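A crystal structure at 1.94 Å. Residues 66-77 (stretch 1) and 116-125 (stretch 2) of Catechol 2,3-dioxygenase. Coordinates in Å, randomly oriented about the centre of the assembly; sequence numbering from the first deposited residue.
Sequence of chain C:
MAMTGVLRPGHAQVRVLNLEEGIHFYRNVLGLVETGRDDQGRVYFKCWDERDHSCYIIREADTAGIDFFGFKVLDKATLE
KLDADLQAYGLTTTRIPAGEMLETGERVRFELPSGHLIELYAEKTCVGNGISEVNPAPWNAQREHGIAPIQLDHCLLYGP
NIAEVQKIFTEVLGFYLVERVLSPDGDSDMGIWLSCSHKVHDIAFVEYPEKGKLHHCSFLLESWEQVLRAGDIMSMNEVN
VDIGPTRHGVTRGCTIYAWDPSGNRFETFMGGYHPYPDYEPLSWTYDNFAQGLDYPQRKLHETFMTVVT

Stretch 1 (66-77) IDFFGFKVLDKA
Stretch 2, residues 116-125: HLIELYAEKT

How are the two segments held together? Strands 68-73 and 117-121 run parallel, their axes at 25° and 4.3 Å at closest approach, with Phe69 opposite Ile118, Gly70 opposite Glu119, Phe71 opposite Leu120 and Lys72 opposite Tyr121. Extended backbones (Phe71 -127/130, Leu120 -133/127) support five hydrogen bonds, donated alternately by the two strands: Phe69 N to Leu117 O 3.2 Å, Glu119 N to Phe69 O 2.9 Å, Phe71 N to Glu119 O 2.7 Å, Tyr121 N to Phe71 O 3.1 Å and Val73 N to Tyr121 O 2.8 Å.

What fills the face bearing Phe69, Ile118, Phe71 and Leu120? Phe71 is m (chi2 -86°), bringing CD2 3.9 Å from Ile118 CG2, while its CB lies 3.9 Å from Leu120 CD1. Ile118 is m,m. Leu120 has an off-well chi1 of -99° and chi2 p; its end comes nearer the partner strand, and its CG sits 4.0 Å from Val73 CG1 (Val73 m). Phe69 (t, chi2 -109°) starts on this face, but its ring extends off from the second strand.

What does Tyr121 cover on the face of Gly70, Glu119 and Lys72? With chi1 p and chi2 -80°, its ring has Lys72 CB over one face; Lys72 CA, 4.0 Å from the centroid and 14° off the normal, makes a CH-pi contact. An ideal CB on Gly70 would lie 3.8 Å from Tyr121 CE1 and only 3.3 Å from Glu119 CB, so bare backbone leaves room. Lys72, t,t,t,t, carries CE to 3.7 Å from Ala122 O. Glu119 (chi1 -91°, chi2 t, chi3 27°) holds OE2 over the Phe68 ring (p, chi2 85°), 3.1 Å from Phe68 CD1; Lys72 NZ and both Glu119 oxygens are hydrogen-bonded elsewhere in the structure.

How does the contact end? Past Val73 the chain turns through Leu74 (-52/-57) to Asp75, p, which N-caps the helix beginning at Lys76. Ala122 CB packs 3.7 Å from Val73 CG2 and 3.5 Å from Lys76 N. Lys76 (m,t,m,t) places aliphatic CD 3.1 Å from OE2 of Glu123 (m,t, chi3 57°).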

# COMPACT_ATOMS: atom_id res chain seq x y z
N ILE C 66 7.86 32.54 -6.11
CA ILE C 66 7.15 32.78 -4.87
C ILE C 66 7.27 34.21 -4.37
O ILE C 66 8.35 34.79 -4.38
CB ILE C 66 7.65 31.84 -3.76
CG1 ILE C 66 6.87 32.09 -2.47
CG2 ILE C 66 9.15 32.06 -3.52
CD1 ILE C 66 7.14 31.07 -1.39
N ASP C 67 6.15 34.79 -3.93
CA ASP C 67 6.17 36.14 -3.39
C ASP C 67 6.59 36.03 -1.93
O ASP C 67 7.53 36.70 -1.48
CB ASP C 67 4.78 36.80 -3.46
CG ASP C 67 4.32 37.02 -4.90
OD1 ASP C 67 5.18 37.31 -5.76
OD2 ASP C 67 3.10 36.93 -5.16
N PHE C 68 5.92 35.16 -1.18
CA PHE C 68 6.23 34.98 0.22
C PHE C 68 5.71 33.67 0.79
O PHE C 68 4.84 33.03 0.20
CB PHE C 68 5.69 36.17 1.02
CG PHE C 68 4.22 36.40 0.85
CD1 PHE C 68 3.29 35.70 1.63
CD2 PHE C 68 3.75 37.32 -0.09
CE1 PHE C 68 1.92 35.92 1.47
CE2 PHE C 68 2.38 37.54 -0.26
CZ PHE C 68 1.46 36.84 0.53
N PHE C 69 6.25 33.27 1.93
CA PHE C 69 5.88 32.04 2.60
C PHE C 69 5.59 32.34 4.07
O PHE C 69 6.45 32.84 4.78
CB PHE C 69 7.02 31.03 2.49
CG PHE C 69 6.64 29.63 2.89
CD1 PHE C 69 7.13 29.07 4.06
CD2 PHE C 69 5.81 28.87 2.08
CE1 PHE C 69 6.79 27.77 4.42
CE2 PHE C 69 5.46 27.58 2.43
CZ PHE C 69 5.96 27.02 3.61
N GLY C 70 4.37 32.04 4.51
CA GLY C 70 4.01 32.32 5.89
C GLY C 70 3.86 31.14 6.83
O GLY C 70 3.62 30.02 6.41
N PHE C 71 4.00 31.43 8.12
CA PHE C 71 3.89 30.42 9.18
C PHE C 71 2.88 30.87 10.23
O PHE C 71 2.96 31.99 10.74
CB PHE C 71 5.23 30.24 9.88
CG PHE C 71 6.27 29.54 9.06
CD1 PHE C 71 6.33 28.15 9.04
CD2 PHE C 71 7.24 30.26 8.36
CE1 PHE C 71 7.33 27.50 8.34
CE2 PHE C 71 8.25 29.60 7.65
CZ PHE C 71 8.30 28.22 7.65
N LYS C 72 1.94 29.99 10.58
CA LYS C 72 0.98 30.36 11.61
C LYS C 72 1.65 30.13 12.96
O LYS C 72 2.39 29.15 13.12
CB LYS C 72 -0.29 29.51 11.51
CG LYS C 72 -1.31 29.88 12.57
CD LYS C 72 -2.68 29.31 12.30
CE LYS C 72 -3.64 29.68 13.42
NZ LYS C 72 -5.04 29.31 13.08
N VAL C 73 1.42 31.03 13.92
CA VAL C 73 2.01 30.87 15.26
C VAL C 73 0.89 30.57 16.26
O VAL C 73 -0.29 30.67 15.92
CB VAL C 73 2.78 32.15 15.71
CG1 VAL C 73 3.83 32.52 14.66
CG2 VAL C 73 1.81 33.30 15.94
N LEU C 74 1.25 30.22 17.49
CA LEU C 74 0.23 29.86 18.47
C LEU C 74 -0.89 30.89 18.65
O LEU C 74 -2.07 30.55 18.48
CB LEU C 74 0.88 29.57 19.83
CG LEU C 74 0.01 28.85 20.87
CD1 LEU C 74 -0.50 27.51 20.34
CD2 LEU C 74 0.84 28.62 22.12
N ASP C 75 -0.53 32.13 18.98
CA ASP C 75 -1.53 33.19 19.18
C ASP C 75 -0.97 34.60 18.98
O ASP C 75 0.22 34.78 18.69
CB ASP C 75 -2.12 33.07 20.59
CG ASP C 75 -1.05 32.85 21.65
OD1 ASP C 75 -0.06 33.61 21.67
OD2 ASP C 75 -1.20 31.92 22.47
N LYS C 76 -1.83 35.60 19.13
CA LYS C 76 -1.43 36.99 18.96
C LYS C 76 -0.27 37.34 19.89
O LYS C 76 0.66 38.04 19.50
CB LYS C 76 -2.62 37.92 19.20
CG LYS C 76 -3.74 37.75 18.18
CD LYS C 76 -5.03 38.42 18.64
CE LYS C 76 -5.69 37.61 19.75
NZ LYS C 76 -6.75 38.37 20.47
N ALA C 77 -0.32 36.84 21.12
CA ALA C 77 0.74 37.10 22.09
C ALA C 77 2.08 36.56 21.56
O ALA C 77 3.12 37.20 21.72
CB ALA C 77 0.41 36.44 23.44
N HIS C 116 14.48 35.61 0.49
CA HIS C 116 13.07 35.22 0.58
C HIS C 116 12.30 35.94 1.67
O HIS C 116 12.81 36.13 2.78
CB HIS C 116 12.95 33.71 0.82
CG HIS C 116 13.81 32.89 -0.07
ND1 HIS C 116 15.13 32.63 0.22
CD2 HIS C 116 13.57 32.33 -1.28
CE1 HIS C 116 15.67 31.94 -0.77
NE2 HIS C 116 14.74 31.75 -1.70
N LEU C 117 11.07 36.31 1.36
CA LEU C 117 10.21 37.00 2.31
C LEU C 117 9.44 35.97 3.13
O LEU C 117 8.82 35.06 2.58
CB LEU C 117 9.22 37.91 1.58
CG LEU C 117 9.80 38.84 0.52
CD1 LEU C 117 8.72 39.79 0.03
CD2 LEU C 117 10.97 39.61 1.08
N ILE C 118 9.48 36.11 4.45
CA ILE C 118 8.79 35.20 5.35
C ILE C 118 7.67 35.95 6.08
O ILE C 118 7.80 37.13 6.37
CB ILE C 118 9.76 34.62 6.39
CG1 ILE C 118 11.00 34.07 5.69
CG2 ILE C 118 9.09 33.52 7.19
CD1 ILE C 118 10.75 32.86 4.81
N GLU C 119 6.58 35.25 6.37
CA GLU C 119 5.46 35.86 7.07
C GLU C 119 5.09 35.05 8.30
O GLU C 119 5.24 33.83 8.32
CB GLU C 119 4.25 35.96 6.14
CG GLU C 119 4.14 37.27 5.37
CD GLU C 119 2.85 37.38 4.60
OE1 GLU C 119 1.85 36.75 5.02
OE2 GLU C 119 2.82 38.10 3.58
N LEU C 120 4.61 35.74 9.33
CA LEU C 120 4.17 35.11 10.57
C LEU C 120 2.82 35.71 10.93
O LEU C 120 2.67 36.94 10.97
CB LEU C 120 5.19 35.40 11.69
CG LEU C 120 6.23 34.34 12.07
CD1 LEU C 120 6.84 33.70 10.85
CD2 LEU C 120 7.30 35.01 12.90
N TYR C 121 1.82 34.87 11.16
CA TYR C 121 0.50 35.35 11.52
C TYR C 121 -0.12 34.42 12.54
O TYR C 121 0.26 33.26 12.64
CB TYR C 121 -0.42 35.41 10.30
CG TYR C 121 -0.75 34.05 9.70
CD1 TYR C 121 0.15 33.41 8.85
CD2 TYR C 121 -1.96 33.42 9.97
CE1 TYR C 121 -0.15 32.17 8.28
CE2 TYR C 121 -2.28 32.18 9.41
CZ TYR C 121 -1.37 31.57 8.55
OH TYR C 121 -1.72 30.37 7.96
N ALA C 122 -1.08 34.94 13.30
CA ALA C 122 -1.75 34.14 14.32
C ALA C 122 -3.22 33.96 14.00
O ALA C 122 -3.89 33.14 14.61
CB ALA C 122 -1.59 34.80 15.68
N GLU C 123 -3.72 34.72 13.04
CA GLU C 123 -5.13 34.63 12.71
C GLU C 123 -5.45 34.31 11.26
O GLU C 123 -4.81 34.79 10.33
CB GLU C 123 -5.84 35.92 13.13
CG GLU C 123 -5.84 36.17 14.63
CD GLU C 123 -6.51 37.49 15.00
OE1 GLU C 123 -7.69 37.68 14.64
OE2 GLU C 123 -5.86 38.33 15.66
N LYS C 124 -6.47 33.47 11.10
CA LYS C 124 -6.95 33.04 9.80
C LYS C 124 -8.20 32.21 10.05
O LYS C 124 -8.16 31.20 10.76
CB LYS C 124 -5.90 32.21 9.07
CG LYS C 124 -6.37 31.69 7.71
CD LYS C 124 -5.24 31.05 6.91
CE LYS C 124 -4.33 32.08 6.26
NZ LYS C 124 -3.34 31.42 5.35
N THR C 125 -9.30 32.64 9.47
CA THR C 125 -10.59 31.98 9.64
C THR C 125 -10.55 30.47 9.44
O THR C 125 -9.95 29.97 8.49
CB THR C 125 -11.63 32.58 8.67
OG1 THR C 125 -11.72 33.99 8.89
CG2 THR C 125 -13.00 31.96 8.90